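Side-chain contacts in CdiI immunity protein (Yersinia kristensenii ATCC 33638, PDB 5E3E), which binds the CdiA-CT toxin of Yersinia kristensenii, a member of the RNase A superfamily, and as its immunity protein presumably blocks its nuclease activity: residues M1-N4 with E5-Y9; S11-R15 with C16-Q20; E44-Q47 with M48-E51; E64-D67 with I68-K72. All coordinates share one frame; numbering follows the deposited sequence.

Contact 1 of 4, residues M1-N4 with E5-Y9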
loop_
_atom_site.group_PDB
_atom_site.type_symbol
_atom_site.label_atom_id
_atom_site.label_comp_id
_atom_site.label_asym_id
_atom_site.label_seq_id
_atom_site.Cartn_x
_atom_site.Cartn_y
_atom_site.Cartn_z
HETATM N N MSE A 1 -17.030 -1.718 12.288
HETATM C CA MSE A 1 -16.387 -1.015 11.152
HETATM C C MSE A 1 -14.950 -1.426 11.037
HETATM O O MSE A 1 -14.384 -2.034 11.945
HETATM C CB MSE A 1 -16.459 0.509 11.331
HETATM C CG MSE A 1 -15.789 1.034 12.598
HETATM SE SE MSE A 1 -16.313 2.932 12.893
HETATM C CE MSE A 1 -18.040 2.505 13.789
ATOM N N ILE A 2 -14.351 -1.066 9.904
ATOM C CA ILE A 2 -12.955 -1.313 9.615
ATOM C C ILE A 2 -12.392 0.082 9.236
ATOM O O ILE A 2 -13.099 0.931 8.670
ATOM C CB ILE A 2 -12.861 -2.385 8.510
ATOM C CG1 ILE A 2 -13.457 -3.712 9.044
ATOM C CG2 ILE A 2 -11.441 -2.584 8.034
ATOM C CD1 ILE A 2 -13.983 -4.656 7.970
ATOM N N ILE A 3 -11.162 0.348 9.643
ATOM C CA ILE A 3 -10.611 1.708 9.543
ATOM C C ILE A 3 -10.645 2.272 8.131
ATOM O O ILE A 3 -10.882 3.478 7.971
ATOM C CB ILE A 3 -9.204 1.813 10.162
ATOM C CG1 ILE A 3 -8.767 3.288 10.290
ATOM C CG2 ILE A 3 -8.177 0.983 9.372
ATOM C CD1 ILE A 3 -7.545 3.479 11.159
ATOM N N ASN A 4 -10.450 1.451 7.106
ATOM C CA ASN A 4 -10.423 1.987 5.740
ATOM C C ASN A 4 -11.826 2.340 5.220
ATOM O O ASN A 4 -11.952 3.006 4.193
ATOM C CB ASN A 4 -9.627 1.113 4.745
ATOM C CG ASN A 4 -10.332 -0.177 4.379
ATOM O OD1 ASN A 4 -11.081 -0.730 5.172
ATOM N ND2 ASN A 4 -10.094 -0.650 3.173
ATOM N N GLU A 5 -12.856 1.912 5.938
ATOM C CA GLU A 5 -14.253 2.293 5.638
ATOM C C GLU A 5 -14.446 3.755 5.957
ATOM O O GLU A 5 -15.201 4.433 5.263
ATOM C CB GLU A 5 -15.270 1.461 6.449
ATOM C CG GLU A 5 -15.230 -0.036 6.132
ATOM C CD GLU A 5 -16.239 -0.845 6.914
ATOM O OE1 GLU A 5 -16.725 -0.373 7.972
ATOM O OE2 GLU A 5 -16.534 -1.978 6.466
ATOM N N LYS A 6 -13.805 4.258 7.013
ATOM C CA LYS A 6 -13.951 5.666 7.432
ATOM C C LYS A 6 -12.802 6.601 7.055
ATOM O O LYS A 6 -13.027 7.811 6.922
ATOM C CB LYS A 6 -14.190 5.747 8.930
ATOM C CG LYS A 6 -15.393 4.924 9.392
ATOM C CD LYS A 6 -16.707 5.242 8.689
ATOM C CE LYS A 6 -17.855 4.392 9.244
ATOM N NZ LYS A 6 -19.134 4.717 8.582
ATOM N N TYR A 7 -11.605 6.015 6.834
ATOM C CA TYR A 7 -10.460 6.728 6.314
ATOM C C TYR A 7 -10.020 6.230 4.923
ATOM O O TYR A 7 -8.846 5.916 4.698
ATOM C CB TYR A 7 -9.285 6.681 7.306
ATOM C CG TYR A 7 -9.554 7.444 8.584
ATOM C CD1 TYR A 7 -10.307 6.870 9.617
ATOM C CD2 TYR A 7 -9.069 8.724 8.768
ATOM C CE1 TYR A 7 -10.522 7.568 10.794
ATOM C CE2 TYR A 7 -9.293 9.447 9.953
ATOM C CZ TYR A 7 -10.058 8.860 10.944
ATOM O OH TYR A 7 -10.239 9.585 12.118
ATOM N N PRO A 8 -10.929 6.264 3.950
ATOM C CA PRO A 8 -10.525 5.677 2.676
ATOM C C PRO A 8 -9.469 6.493 1.925
ATOM O O PRO A 8 -8.743 5.930 1.125
ATOM C CB PRO A 8 -11.840 5.615 1.888
ATOM C CG PRO A 8 -12.653 6.724 2.442
ATOM C CD PRO A 8 -12.322 6.720 3.920
ATOM N N TYR A 9 -9.438 7.808 2.112
ATOM C CA TYR A 9 -8.539 8.652 1.313
ATOM C C TYR A 9 -7.074 8.485 1.725
ATOM O O TYR A 9 -6.188 8.360 0.891
ATOM C CB TYR A 9 -9.002 10.135 1.285
ATOM C CG TYR A 9 -10.320 10.253 0.595
ATOM C CD1 TYR A 9 -10.380 10.308 -0.784
ATOM C CD2 TYR A 9 -11.529 10.131 1.295
ATOM C CE1 TYR A 9 -11.583 10.321 -1.450
ATOM C CE2 TYR A 9 -12.757 10.133 0.620
ATOM C CZ TYR A 9 -12.756 10.208 -0.763
ATOM O OH TYR A 9 -13.935 10.205 -1.496
#
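E5 folds back onto I2 in a local contact around a single helical turn at the N-terminus, on the surface of the protein. The turn is helix 3-6, which is weakly bonded. The E5 side chain is extended beyond CG, and it runs back along the start of the chain. Its OE1 accepts a hydrogen bond from I2 N at 3.1 Å. The N-H comes from above the carboxylate, 78° out of its plane. The same oxygen lies close to M1 CA (3.3 Å). The backbone of E5 bonds in the other direction, with E5 N giving its hydrogen to I2 O at 2.9 Å. Two bonds in opposite senses thus tie E5 to I2. SE of selenomethionine M1 touches K6 CG at 4.1 Å, and the two side chains cross at about a right angle. I3 O is gripped twice. Y7 N donates to it at 2.9 Å, nearly along the C=O axis, while K6 N reaches it from above the carbonyl plane at 3.2 Å. I3 O also lies near the plane of the Y7 ring, at its edge. Beside it, I3 CG1 packs on Y7 CD1 at 4.0 Å. With CG on the N side of CB (chi1 -67°), Y7 keeps its ring next to I3. Both side chains also pack on L73. P8 CB rests against N4 O. Y7 is the N-cap residue of helix 8-17 and P8 its first residue. Proline is at home in the first turn, where its missing N-H costs no helical bond.

Contact 2 of 4, residues S11-R15 with C16-Q20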
loop_
_atom_site.group_PDB
_atom_site.type_symbol
_atom_site.label_atom_id
_atom_site.label_comp_id
_atom_site.label_asym_id
_atom_site.label_seq_id
_atom_site.Cartn_x
_atom_site.Cartn_y
_atom_site.Cartn_z
ATOM N N SER A 11 -6.135 5.799 3.446
ATOM C CA SER A 11 -5.857 4.377 3.157
ATOM C C SER A 11 -5.380 4.223 1.696
ATOM O O SER A 11 -4.474 3.471 1.427
ATOM C CB SER A 11 -7.061 3.504 3.404
ATOM O OG SER A 11 -7.393 3.574 4.779
ATOM N N TYR A 12 -6.001 4.965 0.771
ATOM C CA TYR A 12 -5.636 4.910 -0.636
ATOM C C TYR A 12 -4.201 5.406 -0.859
ATOM O O TYR A 12 -3.413 4.691 -1.489
ATOM C CB TYR A 12 -6.616 5.725 -1.482
ATOM C CG TYR A 12 -6.277 5.773 -2.946
ATOM C CD1 TYR A 12 -6.372 4.633 -3.740
ATOM C CD2 TYR A 12 -5.835 6.926 -3.521
ATOM C CE1 TYR A 12 -6.060 4.665 -5.093
ATOM C CE2 TYR A 12 -5.499 6.967 -4.861
ATOM C CZ TYR A 12 -5.626 5.851 -5.660
ATOM O OH TYR A 12 -5.311 5.903 -7.030
ATOM N N LEU A 13 -3.861 6.602 -0.347
ATOM C CA LEU A 13 -2.481 7.068 -0.402
ATOM C C LEU A 13 -1.502 6.036 0.174
ATOM O O LEU A 13 -0.491 5.737 -0.423
ATOM C CB LEU A 13 -2.293 8.372 0.355
ATOM C CG LEU A 13 -0.900 8.982 0.438
ATOM C CD1 LEU A 13 -0.406 9.386 -0.969
ATOM C CD2 LEU A 13 -0.944 10.183 1.376
ATOM N N LEU A 14 -1.800 5.532 1.358
ATOM C CA LEU A 14 -0.836 4.775 2.118
ATOM C C LEU A 14 -0.707 3.332 1.632
ATOM O O LEU A 14 0.364 2.744 1.774
ATOM C CB LEU A 14 -1.159 4.832 3.619
ATOM C CG LEU A 14 -1.029 6.223 4.254
ATOM C CD1 LEU A 14 -1.314 6.227 5.749
ATOM C CD2 LEU A 14 0.294 6.889 3.959
ATOM N N ARG A 15 -1.751 2.814 1.001
ATOM C CA ARG A 15 -1.734 1.452 0.504
ATOM C C ARG A 15 -1.449 1.329 -0.968
ATOM O O ARG A 15 -0.822 0.347 -1.365
ATOM C CB ARG A 15 -3.004 0.711 0.838
ATOM C CG ARG A 15 -3.261 0.631 2.309
ATOM C CD ARG A 15 -4.546 -0.110 2.582
ATOM N NE ARG A 15 -4.879 -0.184 4.011
ATOM C CZ ARG A 15 -5.914 -0.875 4.506
ATOM N NH1 ARG A 15 -6.746 -1.561 3.715
ATOM N NH2 ARG A 15 -6.155 -0.854 5.805
ATOM N N CYS A 16 -1.896 2.271 -1.789
ATOM C CA CYS A 16 -1.704 2.152 -3.221
ATOM C C CYS A 16 -0.443 2.887 -3.660
ATOM O O CYS A 16 0.196 2.464 -4.637
ATOM C CB CYS A 16 -2.906 2.639 -4.015
ATOM S SG CYS A 16 -4.331 1.536 -3.897
ATOM N N TYR A 17 -0.148 4.040 -3.044
ATOM C CA TYR A 17 1.032 4.786 -3.408
ATOM C C TYR A 17 2.196 4.342 -2.548
ATOM O O TYR A 17 3.222 3.959 -3.109
ATOM C CB TYR A 17 0.812 6.313 -3.340
ATOM C CG TYR A 17 0.094 6.806 -4.581
ATOM C CD1 TYR A 17 -1.282 6.713 -4.705
ATOM C CD2 TYR A 17 0.839 7.319 -5.671
ATOM C CE1 TYR A 17 -1.912 7.114 -5.867
ATOM C CE2 TYR A 17 0.219 7.758 -6.808
ATOM C CZ TYR A 17 -1.154 7.656 -6.909
ATOM O OH TYR A 17 -1.767 8.071 -8.070
ATOM N N PHE A 18 2.058 4.402 -1.224
ATOM C CA PHE A 18 3.125 3.892 -0.348
ATOM C C PHE A 18 3.091 2.389 -0.189
ATOM O O PHE A 18 3.229 1.860 0.902
ATOM C CB PHE A 18 3.195 4.636 0.976
ATOM C CG PHE A 18 3.659 6.053 0.838
ATOM C CD1 PHE A 18 4.985 6.334 0.624
ATOM C CD2 PHE A 18 2.756 7.104 0.856
ATOM C CE1 PHE A 18 5.421 7.644 0.490
ATOM C CE2 PHE A 18 3.193 8.433 0.726
ATOM C CZ PHE A 18 4.529 8.682 0.530
ATOM N N ASN A 19 2.915 1.690 -1.317
ATOM C CA ASN A 19 3.013 0.244 -1.359
ATOM C C ASN A 19 4.488 -0.191 -1.193
ATOM O O ASN A 19 5.385 0.628 -1.195
ATOM C CB ASN A 19 2.362 -0.329 -2.625
ATOM C CG ASN A 19 3.115 0.022 -3.877
ATOM O OD1 ASN A 19 4.247 -0.400 -4.062
ATOM N ND2 ASN A 19 2.496 0.812 -4.756
ATOM N N GLN A 20 4.735 -1.491 -0.999
ATOM C CA GLN A 20 6.100 -1.952 -0.754
ATOM C C GLN A 20 7.071 -1.631 -1.889
ATOM O O GLN A 20 8.293 -1.616 -1.682
ATOM C CB GLN A 20 6.125 -3.468 -0.522
ATOM C CG GLN A 20 5.542 -3.867 0.812
ATOM C CD GLN A 20 5.621 -5.365 1.072
ATOM O OE1 GLN A 20 6.555 -6.053 0.640
ATOM N NE2 GLN A 20 4.645 -5.876 1.801
#
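Y17 packs back against L13 and Y12 near the end of helix 8-17. Its CB sits 3.2 Å from L13 O and also touches L13 CD1. CG lies on the N side of CB, anti to the carbonyl carbon (chi1 -80°), and this sends the ring back toward Y12. Farther out, Y17 CE1 meets Y12 CE2 at 3.7 Å. CE1 also nears Y12 OH. The edge of Y17 faces the ring of Y12 in an offset edge-to-face pair, with planes at 77° and centroids 5.8 Å apart. At the tip, both Y17 OH and Y12 OH hydrogen-bond to E40 OE2. C16 SG lies oblique to the Y12 ring in a sulfur-aromatic contact, 3.7 Å from Y12 CD1.

The helix widens here into a pi-type turn. L13 O accepts two hydrogen bonds. F18 N reaches it nearly straight, at 3.0 Å. Y17 N comes from above the carbonyl plane. The chain then leaves the helix through an inverse gamma turn centred on F18. The F18 side chain lies beside L13, pointing the same way, and F18 CD2 touches L14 CD2 at 4.0 Å. N19 turns its amide back on the helix end, with ND2 donating to C16 O at 2.8 Å; its OD1 accepts from D21 N.

The toxin chain reaches the same surface: its Y63 packs edge-to-face with Y17 and bonds through its backbone N to Y12 OH, and its E65 forms a salt bridge with R15, whose NE holds L73 O.

Contact 3 of 4, residues E44-Q47 with M48-E51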
loop_
_atom_site.group_PDB
_atom_site.type_symbol
_atom_site.label_atom_id
_atom_site.label_comp_id
_atom_site.label_asym_id
_atom_site.label_seq_id
_atom_site.Cartn_x
_atom_site.Cartn_y
_atom_site.Cartn_z
ATOM N N GLU A 44 -9.779 14.425 -4.777
ATOM C CA GLU A 44 -9.177 13.335 -4.059
ATOM C C GLU A 44 -8.188 13.865 -3.020
ATOM O O GLU A 44 -8.227 13.459 -1.843
ATOM C CB GLU A 44 -8.514 12.351 -5.022
ATOM C CG GLU A 44 -7.880 11.152 -4.361
ATOM C CD GLU A 44 -8.870 10.066 -3.978
ATOM O OE1 GLU A 44 -8.454 9.115 -3.271
ATOM O OE2 GLU A 44 -10.057 10.105 -4.381
ATOM N N ARG A 45 -7.272 14.748 -3.421
ATOM C CA ARG A 45 -6.276 15.206 -2.453
ATOM C C ARG A 45 -6.870 16.096 -1.355
ATOM O O ARG A 45 -6.379 16.050 -0.239
ATOM C CB ARG A 45 -5.047 15.854 -3.103
ATOM C CG ARG A 45 -5.292 17.118 -3.854
ATOM C CD ARG A 45 -3.960 17.780 -4.242
ATOM N NE ARG A 45 -4.198 19.098 -4.822
ATOM C CZ ARG A 45 -4.340 19.317 -6.127
ATOM N NH1 ARG A 45 -4.256 18.307 -6.975
ATOM N NH2 ARG A 45 -4.561 20.550 -6.601
ATOM N N LEU A 46 -7.907 16.884 -1.660
ATOM C CA LEU A 46 -8.572 17.660 -0.608
ATOM C C LEU A 46 -9.270 16.766 0.414
ATOM O O LEU A 46 -9.291 17.110 1.593
ATOM C CB LEU A 46 -9.610 18.646 -1.187
ATOM C CG LEU A 46 -8.933 19.786 -1.942
ATOM C CD1 LEU A 46 -10.006 20.614 -2.629
ATOM C CD2 LEU A 46 -8.117 20.662 -1.001
ATOM N N GLN A 47 -9.810 15.621 -0.015
ATOM C CA GLN A 47 -10.450 14.703 0.936
ATOM C C GLN A 47 -9.368 13.973 1.760
ATOM O O GLN A 47 -9.578 13.685 2.934
ATOM C CB GLN A 47 -11.352 13.727 0.201
ATOM C CG GLN A 47 -12.608 14.442 -0.348
ATOM C CD GLN A 47 -13.536 13.541 -1.138
ATOM O OE1 GLN A 47 -14.604 13.149 -0.650
ATOM N NE2 GLN A 47 -13.138 13.218 -2.344
HETATM N N MSE A 48 -8.217 13.700 1.139
HETATM C CA MSE A 48 -7.080 13.114 1.859
HETATM C C MSE A 48 -6.588 14.113 2.906
HETATM O O MSE A 48 -6.380 13.754 4.059
HETATM C CB MSE A 48 -6.012 12.644 0.846
HETATM C CG MSE A 48 -4.820 11.895 1.470
HETATM SE SE MSE A 48 -3.525 13.173 2.251
HETATM C CE MSE A 48 -2.826 13.880 0.543
ATOM N N LYS A 49 -6.461 15.382 2.528
ATOM C CA LYS A 49 -6.021 16.411 3.462
ATOM C C LYS A 49 -7.013 16.522 4.625
ATOM O O LYS A 49 -6.605 16.710 5.767
ATOM C CB LYS A 49 -5.840 17.747 2.740
ATOM C CG LYS A 49 -4.565 17.728 1.896
ATOM C CD LYS A 49 -4.453 18.874 0.900
ATOM C CE LYS A 49 -4.370 20.194 1.570
ATOM N NZ LYS A 49 -4.438 21.254 0.523
ATOM N N ALA A 50 -8.305 16.440 4.333
ATOM C CA ALA A 50 -9.318 16.518 5.421
ATOM C C ALA A 50 -9.107 15.408 6.437
ATOM O O ALA A 50 -9.205 15.658 7.637
ATOM C CB ALA A 50 -10.729 16.478 4.872
ATOM N N GLU A 51 -8.792 14.201 5.967
ATOM C CA GLU A 51 -8.481 13.082 6.884
ATOM C C GLU A 51 -7.213 13.327 7.718
ATOM O O GLU A 51 -7.194 13.057 8.902
ATOM C CB GLU A 51 -8.371 11.753 6.131
ATOM C CG GLU A 51 -9.696 11.290 5.582
ATOM C CD GLU A 51 -9.648 9.877 4.973
ATOM O OE1 GLU A 51 -8.602 9.204 5.061
ATOM O OE2 GLU A 51 -10.678 9.478 4.399
HETATM O O HOH W 1 -4.808 20.710 -2.219
#
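E44 meets M48 through the backbone, M48 N donating to E44 O at 3.0 Å. M48 CB lies 3.6 Å from the same oxygen. M48, a selenomethionine, is buried on the inner side, and its side chain, bent at chi2 and chi3, packs on L13, Y36 and M97. R45 comes next. Its carbonyl takes K49 N at 2.8 Å, and the K49 chain starts over that oxygen, with K49 CG 3.3 Å from R45 O. Farther out the two cationic chains do not touch. A water lies between them. It accepts from R45 NE, at the edge and in the plane of the guanidinium, and from K49 NZ at 2.8 Å. R45 has two conformers, and the bridge belongs to one of them, so it is doubtful. K49 also makes a cation-pi contact with Y94.

All of this lies inside helix 42-56, and the backbone bonds are the regular i to i+4 set of an alpha-helix.

L46 faces outward. Its CD2 approaches K49 NZ at 4.0 Å, the two chains crossing at a slant, and L46 O accepts from A50 N. Q47 closes the segment. Its carbonyl receives E51 N at 3.2 Å, and E51 CG rests near the same oxygen. The carboxylate of E51 accepts from Y9 N and L10 N at the start of helix 8-17.

Contact 4 of 4, residues E64-D67 with I68-K72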
loop_
_atom_site.group_PDB
_atom_site.type_symbol
_atom_site.label_atom_id
_atom_site.label_comp_id
_atom_site.label_asym_id
_atom_site.label_seq_id
_atom_site.Cartn_x
_atom_site.Cartn_y
_atom_site.Cartn_z
ATOM N N GLU A 64 0.511 6.003 19.373
ATOM C CA GLU A 64 -0.821 5.665 18.860
ATOM C C GLU A 64 -0.981 6.123 17.417
ATOM O O GLU A 64 -1.498 5.388 16.593
ATOM C CB GLU A 64 -1.941 6.215 19.755
ATOM C CG GLU A 64 -1.890 5.679 21.177
ATOM C CD GLU A 64 -2.849 6.366 22.171
ATOM O OE1 GLU A 64 -3.900 6.912 21.764
ATOM O OE2 GLU A 64 -2.534 6.327 23.376
ATOM N N LEU A 65 -0.532 7.325 17.094
ATOM C CA LEU A 65 -0.616 7.809 15.722
ATOM C C LEU A 65 0.249 6.960 14.831
ATOM O O LEU A 65 -0.159 6.638 13.712
ATOM C CB LEU A 65 -0.258 9.288 15.607
ATOM C CG LEU A 65 -0.446 9.923 14.232
ATOM C CD1 LEU A 65 -1.829 9.641 13.657
ATOM C CD2 LEU A 65 -0.161 11.419 14.385
ATOM N N GLN A 66 1.411 6.525 15.311
ATOM C CA GLN A 66 2.257 5.670 14.462
ATOM C C GLN A 66 1.612 4.327 14.199
ATOM O O GLN A 66 1.696 3.807 13.113
ATOM C CB GLN A 66 3.663 5.463 15.061
ATOM C CG GLN A 66 4.645 4.724 14.169
ATOM C CD GLN A 66 6.004 4.551 14.830
ATOM O OE1 GLN A 66 6.721 5.532 15.144
ATOM N NE2 GLN A 66 6.373 3.308 15.042
ATOM N N ASP A 67 0.956 3.758 15.191
ATOM C CA ASP A 67 0.252 2.487 14.981
ATOM C C ASP A 67 -0.865 2.660 13.955
ATOM O O ASP A 67 -1.055 1.814 13.093
ATOM C CB ASP A 67 -0.361 2.023 16.305
ATOM C CG ASP A 67 -0.930 0.657 16.232
ATOM O OD1 ASP A 67 -0.269 -0.230 15.681
ATOM O OD2 ASP A 67 -2.021 0.447 16.822
ATOM N N ILE A 68 -1.547 3.798 13.992
ATOM C CA ILE A 68 -2.593 4.064 13.023
ATOM C C ILE A 68 -2.024 4.115 11.596
ATOM O O ILE A 68 -2.551 3.473 10.684
ATOM C CB ILE A 68 -3.321 5.386 13.359
ATOM C CG1 ILE A 68 -4.241 5.168 14.601
ATOM C CG2 ILE A 68 -4.153 5.879 12.203
ATOM C CD1 ILE A 68 -4.574 6.415 15.366
ATOM N N LEU A 69 -0.982 4.906 11.413
ATOM C CA LEU A 69 -0.422 5.096 10.048
ATOM C C LEU A 69 0.250 3.852 9.487
ATOM O O LEU A 69 -0.015 3.465 8.346
ATOM C CB LEU A 69 0.528 6.283 9.985
ATOM C CG LEU A 69 -0.041 7.625 10.448
ATOM C CD1 LEU A 69 1.023 8.705 10.328
ATOM C CD2 LEU A 69 -1.256 8.039 9.645
ATOM N N LEU A 70 1.120 3.243 10.282
ATOM C CA LEU A 70 1.894 2.078 9.860
ATOM C C LEU A 70 1.142 0.767 9.861
ATOM O O LEU A 70 1.325 -0.018 8.946
ATOM C CB LEU A 70 3.172 1.960 10.703
ATOM C CG LEU A 70 4.253 3.002 10.476
ATOM C CD1 LEU A 70 5.441 2.693 11.362
ATOM C CD2 LEU A 70 4.735 3.111 9.027
ATOM N N ASN A 71 0.338 0.498 10.883
ATOM C CA ASN A 71 -0.301 -0.795 11.030
ATOM C C ASN A 71 -1.765 -0.863 10.654
ATOM O O ASN A 71 -2.167 -1.791 9.962
ATOM C CB ASN A 71 -0.085 -1.300 12.444
ATOM C CG ASN A 71 1.390 -1.374 12.784
ATOM O OD1 ASN A 71 2.199 -1.806 11.952
ATOM N ND2 ASN A 71 1.769 -0.852 13.952
ATOM N N LYS A 72 -2.550 0.141 11.022
ATOM C CA LYS A 72 -3.981 0.100 10.724
ATOM C C LYS A 72 -4.240 0.560 9.300
ATOM O O LYS A 72 -4.798 -0.186 8.502
ATOM C CB LYS A 72 -4.762 0.931 11.740
ATOM C CG LYS A 72 -4.535 0.448 13.162
ATOM C CD LYS A 72 -5.407 1.143 14.193
ATOM C CE LYS A 72 -5.279 0.487 15.553
ATOM N NZ LYS A 72 -5.446 1.478 16.654
HETATM O O HOH W 2 -3.835 3.828 18.106
HETATM O O HOH W 3 3.889 1.177 15.310
#
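I68 packs on E64 near the middle of helix 62-72. I68 N donates to E64 O at 3.0 Å, and I68 CG1 lies 3.4 Å from that oxygen. L69 follows on the buried side. Its CG touches L65 CD1 at 4.2 Å, and both leucines pack on S86 of helix 86-96. L70 lays CD1 against Q66 CG at 3.6 Å. Y79 touches both side chains.

N71 makes a short side-chain bond. Its ND2 donates to D67 OD1 at 2.7 Å, nearly straight, on the anti lone pair. The amide and carboxylate planes are 60° apart. D67 CG stands anti to the backbone N (chi1 -172°), which carries the carboxylate forward along the helix. K72 takes the other oxygen, with NZ 3.6 Å from D67 OD2 in a long salt bridge.

D67 O accepts from both N71 N and K72 N, the latter at 3.1 Å and in the carbonyl plane, where the helix widens to a pi-type turn. D67 is thus held to N71 and K72 by carboxylate and carbonyl alike. The amide and the lysine probably stabilise its negative charge in the last turns of this helix.

How the contacts relate
Along the chain the contacts run in order 1 to 4. Contacts 1 and 2 share helix 8-17, and contact 1 also lies on helix 3-6; contact 3 lies on helix 42-56 and contact 4 on helix 62-72. No strand is involved. The centre of contact 2 lies about 13 to 14 Å from those of the other three. Contacts 1 and 2 each touch all the others. Contacts 3 and 4 are about 18 Å apart between centres. Helix 8-17 touches both helices, which do not meet at these contacts. R15 NH2 bonds to K72 O, and Y9 OH probably bonds to Q47 OE1. Contact 2 meets the toxin chain strongly and contact 4 only weakly, so the packing of helix 8-17 probably also shapes the binding face.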